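PDB 3SDO: nitrilotriacetate monooxygenase from Burkholderia pseudomallei, which probably acts as an FMN-dependent monooxygenase of the NtaA/SnaA/DszA family, using molecular oxygen to oxidise its substrate. Local coordinates for residues E78-S81 with L82-L86; G240-F243 with D244-R247; L294-P297 with R298-L301. All coordinates share one frame; numbering follows the deposited sequence.

Interaction 1: E78-S81 with L82-L86; sequences EPIS and LLSAL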
loop_
_atom_site.group_PDB
_atom_site.type_symbol
_atom_site.label_atom_id
_atom_site.label_comp_id
_atom_site.label_asym_id
_atom_site.label_seq_id
_atom_site.Cartn_x
_atom_site.Cartn_y
_atom_site.Cartn_z
ATOM N N GLU A 78 5.413 1.994 2.799
ATOM C CA GLU A 78 4.704 0.723 2.774
ATOM C C GLU A 78 4.375 0.389 1.292
ATOM O O GLU A 78 4.063 1.302 0.510
ATOM C CB GLU A 78 3.464 0.822 3.665
ATOM C CG GLU A 78 2.603 -0.413 3.696
ATOM C CD GLU A 78 1.717 -0.552 2.483
ATOM O OE1 GLU A 78 1.314 0.479 1.887
ATOM O OE2 GLU A 78 1.410 -1.710 2.145
ATOM N N PRO A 79 4.483 -0.906 0.880
ATOM C CA PRO A 79 4.452 -1.193 -0.571
ATOM C C PRO A 79 3.153 -0.952 -1.344
ATOM O O PRO A 79 3.229 -0.477 -2.464
ATOM C CB PRO A 79 4.838 -2.671 -0.654
ATOM C CG PRO A 79 5.642 -2.909 0.604
ATOM C CD PRO A 79 4.900 -2.089 1.639
ATOM N N ILE A 80 1.980 -1.280 -0.797
ATOM C CA ILE A 80 0.734 -1.088 -1.563
ATOM C C ILE A 80 0.531 0.399 -1.850
ATOM O O ILE A 80 0.236 0.771 -2.993
ATOM C CB ILE A 80 -0.497 -1.663 -0.855
ATOM C CG1 ILE A 80 -0.380 -3.178 -0.735
ATOM C CG2 ILE A 80 -1.819 -1.244 -1.577
ATOM C CD1 ILE A 80 -0.464 -3.915 -2.079
ATOM N N SER A 81 0.662 1.235 -0.814
ATOM C CA SER A 81 0.565 2.676 -0.983
ATOM C C SER A 81 1.615 3.200 -1.977
ATOM O O SER A 81 1.285 3.946 -2.898
ATOM C CB SER A 81 0.694 3.436 0.348
ATOM O OG SER A 81 1.863 3.079 1.078
ATOM N N LEU A 82 2.876 2.822 -1.789
ATOM C CA LEU A 82 3.938 3.335 -2.666
ATOM C C LEU A 82 3.704 2.918 -4.123
ATOM O O LEU A 82 3.795 3.742 -5.041
ATOM C CB LEU A 82 5.330 2.879 -2.171
ATOM C CG LEU A 82 6.540 3.270 -3.047
ATOM C CD1 LEU A 82 6.703 4.770 -3.231
ATOM C CD2 LEU A 82 7.830 2.654 -2.473
ATOM N N LEU A 83 3.386 1.647 -4.336
ATOM C CA LEU A 83 3.245 1.129 -5.689
ATOM C C LEU A 83 2.019 1.715 -6.404
ATOM O O LEU A 83 2.051 1.953 -7.620
ATOM C CB LEU A 83 3.187 -0.399 -5.652
ATOM C CG LEU A 83 4.549 -1.055 -5.368
ATOM C CD1 LEU A 83 4.363 -2.572 -5.171
ATOM C CD2 LEU A 83 5.576 -0.783 -6.480
ATOM N N SER A 84 0.972 2.003 -5.636
ATOM C CA SER A 84 -0.263 2.537 -6.187
ATOM C C SER A 84 -0.042 3.987 -6.656
ATOM O O SER A 84 -0.490 4.381 -7.725
ATOM C CB SER A 84 -1.380 2.467 -5.136
ATOM O OG SER A 84 -1.721 1.122 -4.810
ATOM N N ALA A 85 0.681 4.766 -5.847
ATOM C CA ALA A 85 1.094 6.121 -6.223
ATOM C C ALA A 85 2.039 6.100 -7.464
ATOM O O ALA A 85 1.870 6.889 -8.377
ATOM C CB ALA A 85 1.749 6.837 -5.000
ATOM N N LEU A 86 3.007 5.184 -7.492
ATOM C CA LEU A 86 3.932 5.061 -8.618
ATOM C C LEU A 86 3.215 4.656 -9.926
ATOM O O LEU A 86 3.583 5.135 -11.012
ATOM C CB LEU A 86 5.059 4.040 -8.321
ATOM C CG LEU A 86 6.118 4.484 -7.299
ATOM C CD1 LEU A 86 7.105 3.380 -7.080
ATOM C CD2 LEU A 86 6.825 5.755 -7.750
#

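Interaction 2: G240-F243 with D244-R247; sequences GSTF and DEAR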
loop_
_atom_site.group_PDB
_atom_site.type_symbol
_atom_site.label_atom_id
_atom_site.label_comp_id
_atom_site.label_asym_id
_atom_site.label_seq_id
_atom_site.Cartn_x
_atom_site.Cartn_y
_atom_site.Cartn_z
ATOM N N GLY A 240 23.133 -12.861 -3.326
ATOM C CA GLY A 240 24.408 -13.312 -2.765
ATOM C C GLY A 240 25.040 -14.538 -3.399
ATOM O O GLY A 240 26.129 -14.979 -2.974
ATOM N N SER A 241 24.409 -15.091 -4.433
ATOM C CA SER A 241 24.921 -16.340 -4.992
ATOM C C SER A 241 26.131 -16.087 -5.881
ATOM O O SER A 241 26.203 -15.064 -6.576
ATOM C CB SER A 241 23.828 -17.073 -5.765
ATOM O OG SER A 241 22.778 -17.400 -4.862
ATOM N N THR A 242 27.088 -17.008 -5.822
ATOM C CA THR A 242 28.128 -17.116 -6.840
ATOM C C THR A 242 27.462 -17.689 -8.091
ATOM O O THR A 242 26.315 -18.131 -8.036
ATOM C CB THR A 242 29.226 -18.093 -6.426
ATOM O OG1 THR A 242 28.666 -19.408 -6.282
ATOM C CG2 THR A 242 29.901 -17.667 -5.109
ATOM N N PHE A 243 28.180 -17.692 -9.205
ATOM C CA PHE A 243 27.692 -18.308 -10.444
ATOM C C PHE A 243 27.308 -19.791 -10.238
ATOM O O PHE A 243 26.221 -20.213 -10.604
ATOM C CB PHE A 243 28.757 -18.177 -11.535
ATOM C CG PHE A 243 28.492 -19.009 -12.744
ATOM C CD1 PHE A 243 29.140 -20.217 -12.925
ATOM C CD2 PHE A 243 27.587 -18.583 -13.705
ATOM C CE1 PHE A 243 28.890 -21.012 -14.062
ATOM C CE2 PHE A 243 27.323 -19.370 -14.833
ATOM C CZ PHE A 243 27.991 -20.593 -15.002
ATOM N N ASP A 244 28.199 -20.569 -9.634
ATOM C CA ASP A 244 27.956 -22.010 -9.446
ATOM C C ASP A 244 26.709 -22.262 -8.593
ATOM O O ASP A 244 25.899 -23.143 -8.887
ATOM C CB ASP A 244 29.174 -22.654 -8.779
ATOM C CG ASP A 244 30.336 -22.837 -9.724
ATOM O OD1 ASP A 244 30.126 -23.028 -10.931
ATOM O OD2 ASP A 244 31.469 -22.839 -9.242
ATOM N N GLU A 245 26.569 -21.476 -7.536
ATOM C CA GLU A 245 25.379 -21.517 -6.688
ATOM C C GLU A 245 24.103 -21.175 -7.445
ATOM O O GLU A 245 23.092 -21.872 -7.324
ATOM C CB GLU A 245 25.526 -20.542 -5.538
ATOM C CG GLU A 245 26.469 -21.067 -4.476
ATOM C CD GLU A 245 26.712 -20.062 -3.390
ATOM O OE1 GLU A 245 26.278 -18.901 -3.535
ATOM O OE2 GLU A 245 27.321 -20.441 -2.383
ATOM N N ALA A 246 24.173 -20.120 -8.248
ATOM C CA ALA A 246 23.017 -19.665 -9.038
ATOM C C ALA A 246 22.603 -20.715 -10.051
ATOM O O ALA A 246 21.422 -20.939 -10.289
ATOM C CB ALA A 246 23.344 -18.366 -9.733
ATOM N N ARG A 247 23.584 -21.380 -10.638
ATOM C CA ARG A 247 23.302 -22.405 -11.610
ATOM C C ARG A 247 22.600 -23.604 -10.959
ATOM O O ARG A 247 21.675 -24.179 -11.527
ATOM C CB ARG A 247 24.603 -22.829 -12.244
ATOM C CG ARG A 247 24.465 -23.849 -13.281
ATOM C CD ARG A 247 25.827 -24.089 -13.892
ATOM N NE ARG A 247 25.732 -24.113 -15.327
ATOM C CZ ARG A 247 26.766 -24.304 -16.137
ATOM N NH1 ARG A 247 27.996 -24.490 -15.637
ATOM N NH2 ARG A 247 26.557 -24.317 -17.445
HETATM O O HOH W 1 27.297 -17.086 -2.118
#

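Interaction 3: L294-P297 with R298-L301; sequences LLSP and REAL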
loop_
_atom_site.group_PDB
_atom_site.type_symbol
_atom_site.label_atom_id
_atom_site.label_comp_id
_atom_site.label_asym_id
_atom_site.label_seq_id
_atom_site.Cartn_x
_atom_site.Cartn_y
_atom_site.Cartn_z
ATOM N N LEU A 294 31.497 4.141 2.201
ATOM C CA LEU A 294 30.217 4.483 2.822
ATOM C C LEU A 294 30.134 3.937 4.255
ATOM O O LEU A 294 29.464 4.517 5.108
ATOM C CB LEU A 294 29.054 3.924 1.998
ATOM C CG LEU A 294 28.843 4.557 0.611
ATOM C CD1 LEU A 294 27.616 3.972 -0.061
ATOM C CD2 LEU A 294 28.724 6.059 0.690
ATOM N N LEU A 295 30.818 2.824 4.502
ATOM C CA LEU A 295 31.073 2.360 5.868
ATOM C C LEU A 295 32.313 3.086 6.393
ATOM O O LEU A 295 33.392 2.974 5.792
ATOM C CB LEU A 295 31.327 0.845 5.846
ATOM C CG LEU A 295 31.087 0.048 7.114
ATOM C CD1 LEU A 295 29.660 0.150 7.540
ATOM C CD2 LEU A 295 31.451 -1.408 6.879
ATOM N N SER A 296 32.187 3.807 7.508
ATOM C CA SER A 296 33.357 4.439 8.139
ATOM C C SER A 296 34.269 3.354 8.761
ATOM O O SER A 296 33.823 2.236 8.999
ATOM C CB SER A 296 32.936 5.419 9.244
ATOM O OG SER A 296 32.300 4.727 10.321
ATOM N N PRO A 297 35.537 3.684 9.025
ATOM C CA PRO A 297 36.413 2.726 9.713
ATOM C C PRO A 297 35.831 2.198 11.033
ATOM O O PRO A 297 35.837 0.989 11.268
ATOM C CB PRO A 297 37.690 3.520 9.927
ATOM C CG PRO A 297 37.748 4.429 8.742
ATOM C CD PRO A 297 36.309 4.807 8.450
ATOM N N ARG A 298 35.283 3.086 11.845
ATOM C CA ARG A 298 34.662 2.668 13.091
ATOM C C ARG A 298 33.560 1.619 12.892
ATOM O O ARG A 298 33.435 0.685 13.694
ATOM C CB ARG A 298 34.059 3.861 13.812
ATOM C CG ARG A 298 33.345 3.484 15.103
ATOM C CD ARG A 298 32.720 4.683 15.745
ATOM N NE ARG A 298 33.753 5.656 16.091
ATOM C CZ ARG A 298 34.437 5.691 17.233
ATOM N NH1 ARG A 298 34.222 4.803 18.207
ATOM N NH2 ARG A 298 35.350 6.640 17.404
ATOM N N GLU A 299 32.731 1.810 11.861
ATOM C CA GLU A 299 31.619 0.897 11.614
ATOM C C GLU A 299 32.137 -0.449 11.141
ATOM O O GLU A 299 31.634 -1.498 11.567
ATOM C CB GLU A 299 30.649 1.461 10.589
ATOM C CG GLU A 299 29.700 2.529 11.114
ATOM C CD GLU A 299 28.888 3.131 9.978
ATOM O OE1 GLU A 299 27.741 2.652 9.748
ATOM O OE2 GLU A 299 29.427 4.020 9.278
ATOM N N ALA A 300 33.134 -0.422 10.268
ATOM C CA ALA A 300 33.843 -1.637 9.891
ATOM C C ALA A 300 34.374 -2.386 11.118
ATOM O O ALA A 300 34.158 -3.582 11.245
ATOM C CB ALA A 300 34.962 -1.323 8.927
ATOM N N LEU A 301 35.042 -1.682 12.029
ATOM C CA LEU A 301 35.574 -2.310 13.263
ATOM C C LEU A 301 34.496 -2.815 14.264
ATOM O O LEU A 301 34.669 -3.861 14.896
ATOM C CB LEU A 301 36.515 -1.344 13.992
ATOM C CG LEU A 301 37.786 -0.880 13.281
ATOM C CD1 LEU A 301 38.594 0.064 14.192
ATOM C CD2 LEU A 301 38.620 -2.061 12.874
#

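Interaction 1: E78-S81 with L82-L86
The carbonyl of Ile-80 is approached from both faces of its plane by Ser-84: the backbone N comes from one face at 3.0 Å from Ile-80 O, and Ser-84 OG from the other at 2.7 Å. Ser-84 OG lies beside its own backbone N (chi1 -66°), which turns the hydroxyl back along the helix to donate to that oxygen. This is the first part of helix 79-88 in a TIM-barrel-type fold; Glu-78 is its N-cap residue, and its carboxylate, the second flat group, caps the first turn. Glu-78 OE1 takes Ser-81 N on its syn side at 2.9 Å, whereas Ile-80 N reaches Glu-78 OE2 from above the carboxylate plane. Two amides thus fix the carboxylate's rotation. Outside the segments, Gln-112 of the second subunit donates to Glu-78 OE2, and Ser-115 of that subunit is hydrogen-bonded to Ser-81 OG, so the cap lies in the dimer interface. Within its own chain Leu-82 packs on Phe-39 and Tyr-42 of helix 39-51. The regular helix bonds begin at the cap residue itself, with Leu-82 N 3.0 Å from Glu-78 O; Leu-83 N is 2.8 Å from Pro-79 O, an oxygen that also lies 3.2 Å from Leu-83 CG.

Interaction 2: G240-F243 with D244-R247
Hydrogen bonds between side chain and backbone join Thr-242 to Glu-245 in both directions. Thr-242 OG1 accepts from Glu-245 N at 3.2 Å, and in return Glu-245 OE1 accepts from Thr-242 N at 3.1 Å, the donor standing about 45° out of the carboxylate plane. The threonine hydroxyl sits between its backbone N and carbonyl carbon (chi1 63°), a position that aims it at the first turn. Glu-245, extended beyond CG, reaches back past that hydroxyl to the loop. A water donates to both Gly-240 O and Glu-245 OE1, tying the carboxylate to the loop a second time. The reciprocal pair is a capping box, and it starts helix 243-259 directly after the loop that leaves strand 235-238 of the barrel. Backbone bonds carry the helix on: Ala-246 N lies 2.9 Å from Thr-242 O, and Arg-247 N is bonded to Phe-243 O. Among the van der Waals contacts, Phe-243 and Arg-247 run side by side in the same direction, with Phe-243 CZ 3.8 Å above the Arg-247 guanidinium plane near its rim and the two planes 54° apart. Aromatic interactions of Phe-243 come from outside the two segments: a cation-pi contact with Arg-384 and an edge-to-face (T-shaped) one with Trp-385.

Interaction 3: L294-P297 with R298-L301
Ser-296 and Glu-299 face each other across the first turn of helix 297-307 and form a capping box. Ser-296 N donates to Glu-299 OE2 at 3.3 Å, nearly straight at the hydrogen (168°) but coming from above the carboxylate plane. The return bond, from Glu-299 N to Ser-296 OG, is weak at 3.3 Å. Ser-296 OG also lies 3.1 Å from Glu-299 OE2, within reach of both the Glu-299 amide and its carboxylate because chi1 of 65° sets it between its own backbone N and carbonyl carbon. Beside the box, Ala-300 N is bonded to Ser-296 O at 3.0 Å. Leu-295 adds an apolar contact: its CD1 sits 3.5 Å from Glu-299 CB, and the other branch, Leu-295 CD2, is 4.1 Å from Ala-300 CB. Further out, Lys-27 forms a salt bridge with Glu-299 OE2 while Asn-24 donates to OE1, so both carboxylate oxygens have partners beyond the cap and the group is probably kept charged. In the fold, the turn links helix 281-292 to helix 297-307 and packs against helix 351-363, where Pro-297 touches Arg-352 and Tyr-356, and Ala-300 meets Ala-355.

How the interactions relate
All three interactions are helix starts, met in series along one chain. Interactions 2 and 3 use capping boxes, in which the residue three places on answers the cap; in interaction 1 the cap's own carboxylate takes two amides. They do not touch: nearest atoms are about 21 Å apart between interactions 1 and 2, 20 Å between 1 and 3, and 17 Å between 2 and 3. Interactions 1 and 2 lie on opposite sides of the chain's centre. Interaction 1 is closest to the predicted FMN site, the Pro-79 side chain lying about 3 Å from that of Asp-61; the Ser-241 side chain of interaction 2 is about 8 Å from that of Ser-221, another predicted FMN-binding residue, while interaction 3 lies away from the predicted site.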